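Local atomic coordinates of RV1873 (Mycobacterium tuberculosis, PDB entry 2JEK), a protein that is of unknown function but belongs to the DUF1810 family and folds as a single, largely helical chain forming a right-handed superhelix. Residues Pro19-Arg22 / Ser23-Glu27; His36-Trp39 / Phe40-Gln44; Glu80-Gly83 / Leu84-Val88. All coordinates share one frame; numbering follows the deposited sequence.

Overall arrangement
The three contacts follow one another along a single all-helical chain and adjoin one another, with contact 2 the most buried. Contact 1 forms the first turns of helix 21-29, contact 2 the short helix 38-41 with its flanking loops, and contact 3 the C-terminal half of helix 74-87. Their centres lie about 12 Å (contacts 1 and 2), 13 Å (1 and 3) and 15 Å (2 and 3) apart, and each pair touches. Glu-27 OE1 bonds Trp-37 NE1 and Tyr-21 OH bonds Glu-80 OE1, while Phe-42 packs on Cys-81 and Val-85. Local turns thus present side chains that join helices 21-29 and 74-87 to each other and to helix 38-41 with its flanking loops.

Contact 1: Pro19-Arg22 / Ser23-Glu27; sequences PVYR and SVVEE
Val-20 O accepts two hydrogen bonds from the following turn: Ser-23 OG donates to it at 2.6 Å, and Val-24 N at 3.0 Å. The two donors reach the oxygen differently, Val-24 N nearly in line with the carbonyl bond and Ser-23 OG at a C=O...O angle of 130°. The hydroxyl can bend back to the carbonyl because it sits between the backbone N and the carbonyl carbon of its own residue (chi1 68°). Packing on the inward side is tight where Val-25 CG2 lies over one face of the Tyr-21 ring, 3.4 Å from Tyr-21 CE2; Val-20 CG2 meets Val-24 CG2 more loosely, at 4.1 Å. This is the start of helix 21-29, with Val-20 at the N-cap position and an i to i+4 bond from Val-25 N to Tyr-21 O. The phenol hydroxyl of Tyr-21 bonds Glu-80 on helix 74-87, whose Cys-81 touches Tyr-21 and Val-24 and whose Glu-80 touches Val-25, whereas Val-20 and Val-24 lean on helix 38-41. The outer side is looser. There Arg-22 and Glu-26, both exposed, form a salt bridge in which OE2 of Glu-26 sits at the guanidinium edge, 2.8 Å from Arg-22 NE. Bonds to that oxygen from NE and NH2 are both weak, and the guanidinium and carboxylate planes are turned 68° apart.

Contact 2: His36-Trp39 / Phe40-Gln44; sequences HWMW and FVFPQ
The Phe-40 ring carries Trp-37 O over the centre of one face, 3.8 Å above its plane, and the CA of Trp-37 also approaches it in an off-centre CH-pi contact. Trp-37 CB touches the far end of the same ring, 3.7 Å from Phe-40 CE1. Phe-40 CE2 in turn meets the edge of the Trp-39 indole near its plane, 3.8 Å from Trp-39 CE3. Placing CG of Phe-40 between its backbone N and carbonyl carbon (chi1 52°) folds the ring back beneath the Trp-37 carbonyl. The edge of the Trp-37 indole receives Phe-42 CD2, more distantly, while Val-41 CG2 comes obliquely to within 3.5 Å of Trp-37 CE3. Met-38, bent at chi2 (67°), makes a Met-aromatic contact at the edge of the Phe-42 ring, with Met-38 SD 5.2 Å from the ring centroid and 75° off the normal. Its methyl CE makes a separate apolar contact, 3.7 Å from Phe-42 CD2.

The backbone beneath is a short, weakly bonded helix. Met-38 O takes Phe-42 N at 3.0 Å and Val-41 N from well above the carbonyl plane; Trp-37 O receives weak bonds from Phe-40 N and Val-41 N. Water 2 probably bridges Trp-39 O and Gln-44 N. Helices 11-17, 74-87 and 101-115 pack around this cluster, and Glu-27 accepts the Trp-37 indole N-H. Within the segments the side chains meet one another through carbon and sulfur, which implies that apolar packing contributes much of the hold on this single helical turn and its flanking loops, with modest backbone bonding beneath.

Contact 3: Glu80-Gly83 / Leu84-Val88; sequences ECTG and LVNQV
Leu-84 rests on the preceding turn, its CG 3.3 Å from Glu-80 O and its CD1 4.1 Å from Glu-80 CG; the two side chains run side by side and point the same way. A second such pair is Thr-82 and Asn-86, where the Thr-82 methyl CG2 lies 3.9 Å from Asn-86 ND2. Between them Val-85 sets CG2 against Cys-81 O at 3.4 Å, because that methyl stands beside its own backbone N. Successive i to i+4 bonds fix this spacing: Leu-84 N to Glu-80 O at 2.9 Å, Val-85 N to Cys-81 O at 3.2 Å, and Asn-86 N to Thr-82 O at 3.0 Å. The pattern is that of a regular alpha-helix near the end of helix 74-87, where the bond from Gln-87 N to Gly-83 O is already weak, with an N-H...O angle of 129°. Farther out, the polar ends look to other partners. The carboxylate of Glu-80 bonds Tyr-21 on helix 21-29, Thr-82 OG1 turns back to Leu-78 O, and Asn-86 ND2 donates to Asp-121 O, at the start of helix 120-129, which also covers Val-85 through Leu-125.

Contact 1: Pro19-Arg22 / Ser23-Glu27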
loop_
_atom_site.group_PDB
_atom_site.type_symbol
_atom_site.label_atom_id
_atom_site.label_comp_id
_atom_site.label_asym_id
_atom_site.label_seq_id
_atom_site.Cartn_x
_atom_site.Cartn_y
_atom_site.Cartn_z
ATOM N N PRO A 19 9.748 -13.972 -2.336
ATOM C CA PRO A 19 11.204 -13.836 -2.570
ATOM C C PRO A 19 11.829 -12.559 -2.039
ATOM O O PRO A 19 13.068 -12.478 -1.939
ATOM C CB PRO A 19 11.328 -13.840 -4.105
ATOM C CG PRO A 19 10.030 -14.379 -4.604
ATOM C CD PRO A 19 9.001 -13.944 -3.607
ATOM N N VAL A 20 11.005 -11.563 -1.725
ATOM C CA VAL A 20 11.538 -10.241 -1.376
ATOM C C VAL A 20 11.133 -9.692 -0.003
ATOM O O VAL A 20 11.642 -8.653 0.409
ATOM C CB VAL A 20 11.186 -9.177 -2.440
ATOM C CG1 VAL A 20 11.757 -9.567 -3.815
ATOM C CG2 VAL A 20 9.679 -8.959 -2.502
ATOM N N TYR A 21 10.226 -10.365 0.704
ATOM C CA TYR A 21 9.623 -9.721 1.868
ATOM C C TYR A 21 10.623 -9.345 2.960
ATOM O O TYR A 21 10.502 -8.279 3.578
ATOM C CB TYR A 21 8.429 -10.509 2.444
ATOM C CG TYR A 21 7.644 -9.649 3.410
ATOM C CD1 TYR A 21 6.945 -8.523 2.956
ATOM C CD2 TYR A 21 7.661 -9.912 4.782
ATOM C CE1 TYR A 21 6.253 -7.714 3.835
ATOM C CE2 TYR A 21 6.961 -9.098 5.678
ATOM C CZ TYR A 21 6.274 -7.999 5.191
ATOM O OH TYR A 21 5.584 -7.176 6.048
ATOM N N ARG A 22 11.610 -10.205 3.200
ATOM C CA ARG A 22 12.597 -9.842 4.217
ATOM C C ARG A 22 13.337 -8.569 3.804
ATOM O O ARG A 22 13.578 -7.704 4.639
ATOM C CB ARG A 22 13.590 -10.971 4.505
ATOM C CG ARG A 22 14.621 -10.623 5.597
ATOM C CD ARG A 22 13.952 -10.477 6.954
ATOM N NE ARG A 22 14.882 -10.077 8.011
ATOM C CZ ARG A 22 14.600 -10.143 9.308
ATOM N NH1 ARG A 22 13.416 -10.599 9.709
ATOM N NH2 ARG A 22 15.500 -9.755 10.205
ATOM N N SER A 23 13.656 -8.431 2.517
ATOM C CA SER A 23 14.356 -7.224 2.071
ATOM C C SER A 23 13.449 -5.996 2.200
ATOM O O SER A 23 13.908 -4.903 2.516
ATOM C CB SER A 23 14.883 -7.393 0.641
ATOM O OG SER A 23 13.848 -7.469 -0.319
ATOM N N VAL A 24 12.156 -6.183 1.957
ATOM C CA VAL A 24 11.185 -5.108 2.141
ATOM C C VAL A 24 11.223 -4.589 3.570
ATOM O O VAL A 24 11.359 -3.380 3.804
ATOM C CB VAL A 24 9.764 -5.602 1.824
ATOM C CG1 VAL A 24 8.717 -4.528 2.187
ATOM C CG2 VAL A 24 9.661 -5.979 0.366
ATOM N N VAL A 25 11.100 -5.516 4.518
ATOM C CA VAL A 25 11.140 -5.205 5.945
ATOM C C VAL A 25 12.443 -4.500 6.321
ATOM O O VAL A 25 12.415 -3.480 7.020
ATOM C CB VAL A 25 10.883 -6.485 6.797
ATOM C CG1 VAL A 25 11.224 -6.274 8.262
ATOM C CG2 VAL A 25 9.418 -6.903 6.654
ATOM N N GLU A 26 13.568 -4.999 5.811
ATOM C CA GLU A 26 14.854 -4.388 6.136
ATOM C C GLU A 26 14.960 -2.975 5.568
ATOM O O GLU A 26 15.440 -2.066 6.244
ATOM C CB GLU A 26 16.027 -5.262 5.672
ATOM C CG GLU A 26 16.041 -6.691 6.261
ATOM C CD GLU A 26 16.520 -6.764 7.709
ATOM O OE1 GLU A 26 16.765 -5.706 8.323
ATOM O OE2 GLU A 26 16.654 -7.895 8.229
ATOM N N GLU A 27 14.483 -2.777 4.341
ATOM C CA GLU A 27 14.511 -1.467 3.697
ATOM C C GLU A 27 13.633 -0.464 4.432
ATOM O O GLU A 27 14.027 0.692 4.631
ATOM C CB GLU A 27 14.089 -1.593 2.227
ATOM C CG GLU A 27 15.204 -2.195 1.403
ATOM C CD GLU A 27 14.793 -2.659 0.043
ATOM O OE1 GLU A 27 13.807 -2.126 -0.517
ATOM O OE2 GLU A 27 15.498 -3.549 -0.482
HETATM O O HOH W 1 13.975 -10.817 0.828
#

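Contact 2: His36-Trp39 / Phe40-Gln44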
loop_
_atom_site.group_PDB
_atom_site.type_symbol
_atom_site.label_atom_id
_atom_site.label_comp_id
_atom_site.label_asym_id
_atom_site.label_seq_id
_atom_site.Cartn_x
_atom_site.Cartn_y
_atom_site.Cartn_z
ATOM N N HIS A 36 12.395 -3.571 -6.056
ATOM C CA HIS A 36 11.328 -3.456 -7.040
ATOM C C HIS A 36 10.112 -4.225 -6.567
ATOM O O HIS A 36 9.885 -5.371 -6.983
ATOM C CB HIS A 36 11.787 -4.028 -8.384
ATOM C CG HIS A 36 13.042 -3.408 -8.908
ATOM N ND1 HIS A 36 13.202 -2.045 -9.044
ATOM C CD2 HIS A 36 14.199 -3.967 -9.336
ATOM C CE1 HIS A 36 14.404 -1.793 -9.531
ATOM N NE2 HIS A 36 15.027 -2.942 -9.721
ATOM N N TRP A 37 9.325 -3.599 -5.696
ATOM C CA TRP A 37 8.243 -4.329 -5.048
ATOM C C TRP A 37 7.003 -3.514 -4.689
ATOM O O TRP A 37 6.111 -4.039 -4.034
ATOM C CB TRP A 37 8.758 -5.060 -3.799
ATOM C CG TRP A 37 9.676 -4.278 -2.868
ATOM C CD1 TRP A 37 11.014 -4.495 -2.673
ATOM C CD2 TRP A 37 9.312 -3.214 -1.970
ATOM N NE1 TRP A 37 11.504 -3.634 -1.723
ATOM C CE2 TRP A 37 10.487 -2.830 -1.281
ATOM C CE3 TRP A 37 8.111 -2.541 -1.687
ATOM C CZ2 TRP A 37 10.491 -1.813 -0.315
ATOM C CZ3 TRP A 37 8.116 -1.531 -0.725
ATOM C CH2 TRP A 37 9.305 -1.176 -0.054
ATOM N N MET A 38 6.926 -2.258 -5.112
ATOM C CA MET A 38 5.829 -1.420 -4.639
ATOM C C MET A 38 4.438 -2.008 -4.893
ATOM O O MET A 38 3.570 -1.974 -4.024
ATOM C CB MET A 38 5.907 -0.003 -5.218
ATOM C CG MET A 38 5.132 1.015 -4.409
ATOM S SD MET A 38 5.868 1.270 -2.787
ATOM C CE MET A 38 4.771 2.535 -2.130
ATOM N N TRP A 39 4.222 -2.532 -6.098
ATOM C CA TRP A 39 2.892 -2.913 -6.562
ATOM C C TRP A 39 2.227 -3.943 -5.672
ATOM O O TRP A 39 1.001 -3.950 -5.539
ATOM C CB TRP A 39 2.908 -3.438 -8.006
ATOM C CG TRP A 39 3.897 -2.766 -8.907
ATOM C CD1 TRP A 39 3.668 -1.711 -9.759
ATOM C CD2 TRP A 39 5.277 -3.112 -9.057
ATOM N NE1 TRP A 39 4.830 -1.383 -10.413
ATOM C CE2 TRP A 39 5.830 -2.223 -10.003
ATOM C CE3 TRP A 39 6.103 -4.087 -8.481
ATOM C CZ2 TRP A 39 7.175 -2.282 -10.386
ATOM C CZ3 TRP A 39 7.443 -4.143 -8.860
ATOM C CH2 TRP A 39 7.962 -3.244 -9.805
ATOM N N PHE A 40 3.032 -4.813 -5.067
ATOM C CA PHE A 40 2.482 -5.946 -4.328
ATOM C C PHE A 40 2.795 -5.907 -2.824
ATOM O O PHE A 40 2.493 -6.851 -2.105
ATOM C CB PHE A 40 2.874 -7.283 -4.986
ATOM C CG PHE A 40 4.344 -7.444 -5.241
ATOM C CD1 PHE A 40 5.219 -7.768 -4.204
ATOM C CD2 PHE A 40 4.859 -7.278 -6.528
ATOM C CE1 PHE A 40 6.576 -7.929 -4.439
ATOM C CE2 PHE A 40 6.221 -7.454 -6.777
ATOM C CZ PHE A 40 7.077 -7.770 -5.721
ATOM N N VAL A 41 3.386 -4.793 -2.371
ATOM C CA VAL A 41 3.618 -4.522 -0.938
ATOM C C VAL A 41 2.651 -3.431 -0.429
ATOM O O VAL A 41 2.098 -3.559 0.668
ATOM C CB VAL A 41 5.096 -4.119 -0.673
ATOM C CG1 VAL A 41 5.307 -3.617 0.769
ATOM C CG2 VAL A 41 6.013 -5.301 -0.952
ATOM N N PHE A 42 2.462 -2.371 -1.227
ATOM C CA PHE A 42 1.505 -1.322 -0.907
ATOM C C PHE A 42 0.532 -1.242 -2.074
ATOM O O PHE A 42 0.639 -0.359 -2.932
ATOM C CB PHE A 42 2.227 0.020 -0.704
ATOM C CG PHE A 42 2.980 0.115 0.592
ATOM C CD1 PHE A 42 2.300 0.202 1.807
ATOM C CD2 PHE A 42 4.367 0.136 0.597
ATOM C CE1 PHE A 42 2.993 0.316 3.007
ATOM C CE2 PHE A 42 5.068 0.258 1.808
ATOM C CZ PHE A 42 4.384 0.344 3.004
ATOM N N PRO A 43 -0.423 -2.183 -2.123
ATOM C CA PRO A 43 -1.259 -2.252 -3.312
ATOM C C PRO A 43 -2.185 -1.062 -3.477
ATOM O O PRO A 43 -2.620 -0.450 -2.493
ATOM C CB PRO A 43 -2.074 -3.537 -3.092
ATOM C CG PRO A 43 -1.255 -4.329 -2.084
ATOM C CD PRO A 43 -0.746 -3.259 -1.171
ATOM N N GLN A 44 -2.486 -0.746 -4.733
ATOM C CA GLN A 44 -3.385 0.351 -5.065
ATOM C C GLN A 44 -4.465 -0.155 -6.023
ATOM O O GLN A 44 -4.349 -1.244 -6.591
ATOM C CB GLN A 44 -2.610 1.504 -5.707
ATOM C CG GLN A 44 -2.036 1.169 -7.086
ATOM C CD GLN A 44 -1.264 2.304 -7.698
ATOM O OE1 GLN A 44 -1.193 2.436 -8.918
ATOM N NE2 GLN A 44 -0.671 3.130 -6.857
HETATM O O HOH W 2 -1.146 -2.621 -6.626
#

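Contact 3: Glu80-Gly83 / Leu84-Val88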
loop_
_atom_site.group_PDB
_atom_site.type_symbol
_atom_site.label_atom_id
_atom_site.label_comp_id
_atom_site.label_asym_id
_atom_site.label_seq_id
_atom_site.Cartn_x
_atom_site.Cartn_y
_atom_site.Cartn_z
ATOM N N GLU A 80 2.285 -4.031 9.233
ATOM C CA GLU A 80 3.709 -3.989 9.569
ATOM C C GLU A 80 4.443 -2.954 8.726
ATOM O O GLU A 80 5.195 -2.127 9.248
ATOM C CB GLU A 80 4.358 -5.368 9.389
ATOM C CG GLU A 80 5.889 -5.329 9.334
ATOM C CD GLU A 80 6.516 -6.708 9.369
ATOM O OE1 GLU A 80 6.010 -7.615 8.669
ATOM O OE2 GLU A 80 7.532 -6.873 10.080
ATOM N N CYS A 81 4.198 -2.979 7.418
ATOM C CA CYS A 81 4.924 -2.107 6.501
ATOM C C CYS A 81 4.517 -0.666 6.704
ATOM O O CYS A 81 5.353 0.220 6.664
ATOM C CB CYS A 81 4.680 -2.555 5.062
ATOM S SG CYS A 81 5.507 -4.108 4.643
ATOM N N THR A 82 3.229 -0.430 6.918
ATOM C CA THR A 82 2.736 0.918 7.211
ATOM C C THR A 82 3.362 1.449 8.504
ATOM O O THR A 82 3.829 2.592 8.545
ATOM C CB THR A 82 1.202 0.897 7.316
ATOM O OG1 THR A 82 0.667 0.441 6.067
ATOM C CG2 THR A 82 0.623 2.280 7.642
ATOM N N GLY A 83 3.380 0.606 9.539
ATOM C CA GLY A 83 3.953 0.981 10.832
ATOM C C GLY A 83 5.431 1.321 10.768
ATOM O O GLY A 83 5.894 2.291 11.409
ATOM N N LEU A 84 6.181 0.550 9.975
ATOM C CA LEU A 84 7.609 0.834 9.765
ATOM C C LEU A 84 7.833 2.209 9.145
ATOM O O LEU A 84 8.732 2.949 9.558
ATOM C CB LEU A 84 8.271 -0.258 8.912
ATOM C CG LEU A 84 8.406 -1.619 9.592
ATOM C CD1 LEU A 84 8.855 -2.672 8.586
ATOM C CD2 LEU A 84 9.372 -1.522 10.777
ATOM N N VAL A 85 7.003 2.558 8.161
ATOM C CA VAL A 85 7.103 3.872 7.534
ATOM C C VAL A 85 6.761 4.963 8.552
ATOM O O VAL A 85 7.457 5.975 8.640
ATOM C CB VAL A 85 6.204 3.985 6.272
ATOM C CG1 VAL A 85 6.256 5.405 5.694
ATOM C CG2 VAL A 85 6.648 2.984 5.198
ATOM N N ASN A 86 5.701 4.743 9.331
ATOM C CA ASN A 86 5.286 5.728 10.342
ATOM C C ASN A 86 6.357 6.003 11.392
ATOM O O ASN A 86 6.409 7.096 11.937
ATOM C CB ASN A 86 3.981 5.321 11.013
ATOM C CG ASN A 86 2.777 5.582 10.138
ATOM O OD1 ASN A 86 2.814 6.433 9.257
ATOM N ND2 ASN A 86 1.694 4.876 10.406
ATOM N N GLN A 87 7.229 5.022 11.613
ATOM C CA GLN A 87 8.297 5.057 12.622
ATOM C C GLN A 87 9.536 5.855 12.195
ATOM O O GLN A 87 10.321 6.293 13.049
ATOM C CB GLN A 87 8.690 3.610 12.941
ATOM C CG GLN A 87 9.572 3.406 14.143
ATOM C CD GLN A 87 9.823 1.939 14.407
ATOM O OE1 GLN A 87 10.342 1.214 13.552
ATOM N NE2 GLN A 87 9.455 1.490 15.590
ATOM N N VAL A 88 9.725 6.035 10.890
ATOM C CA VAL A 88 10.881 6.768 10.367
ATOM C C VAL A 88 10.829 8.234 10.814
ATOM O O VAL A 88 9.774 8.866 10.769
ATOM C CB VAL A 88 10.957 6.681 8.820
ATOM C CG1 VAL A 88 12.171 7.436 8.287
ATOM C CG2 VAL A 88 11.035 5.231 8.361
#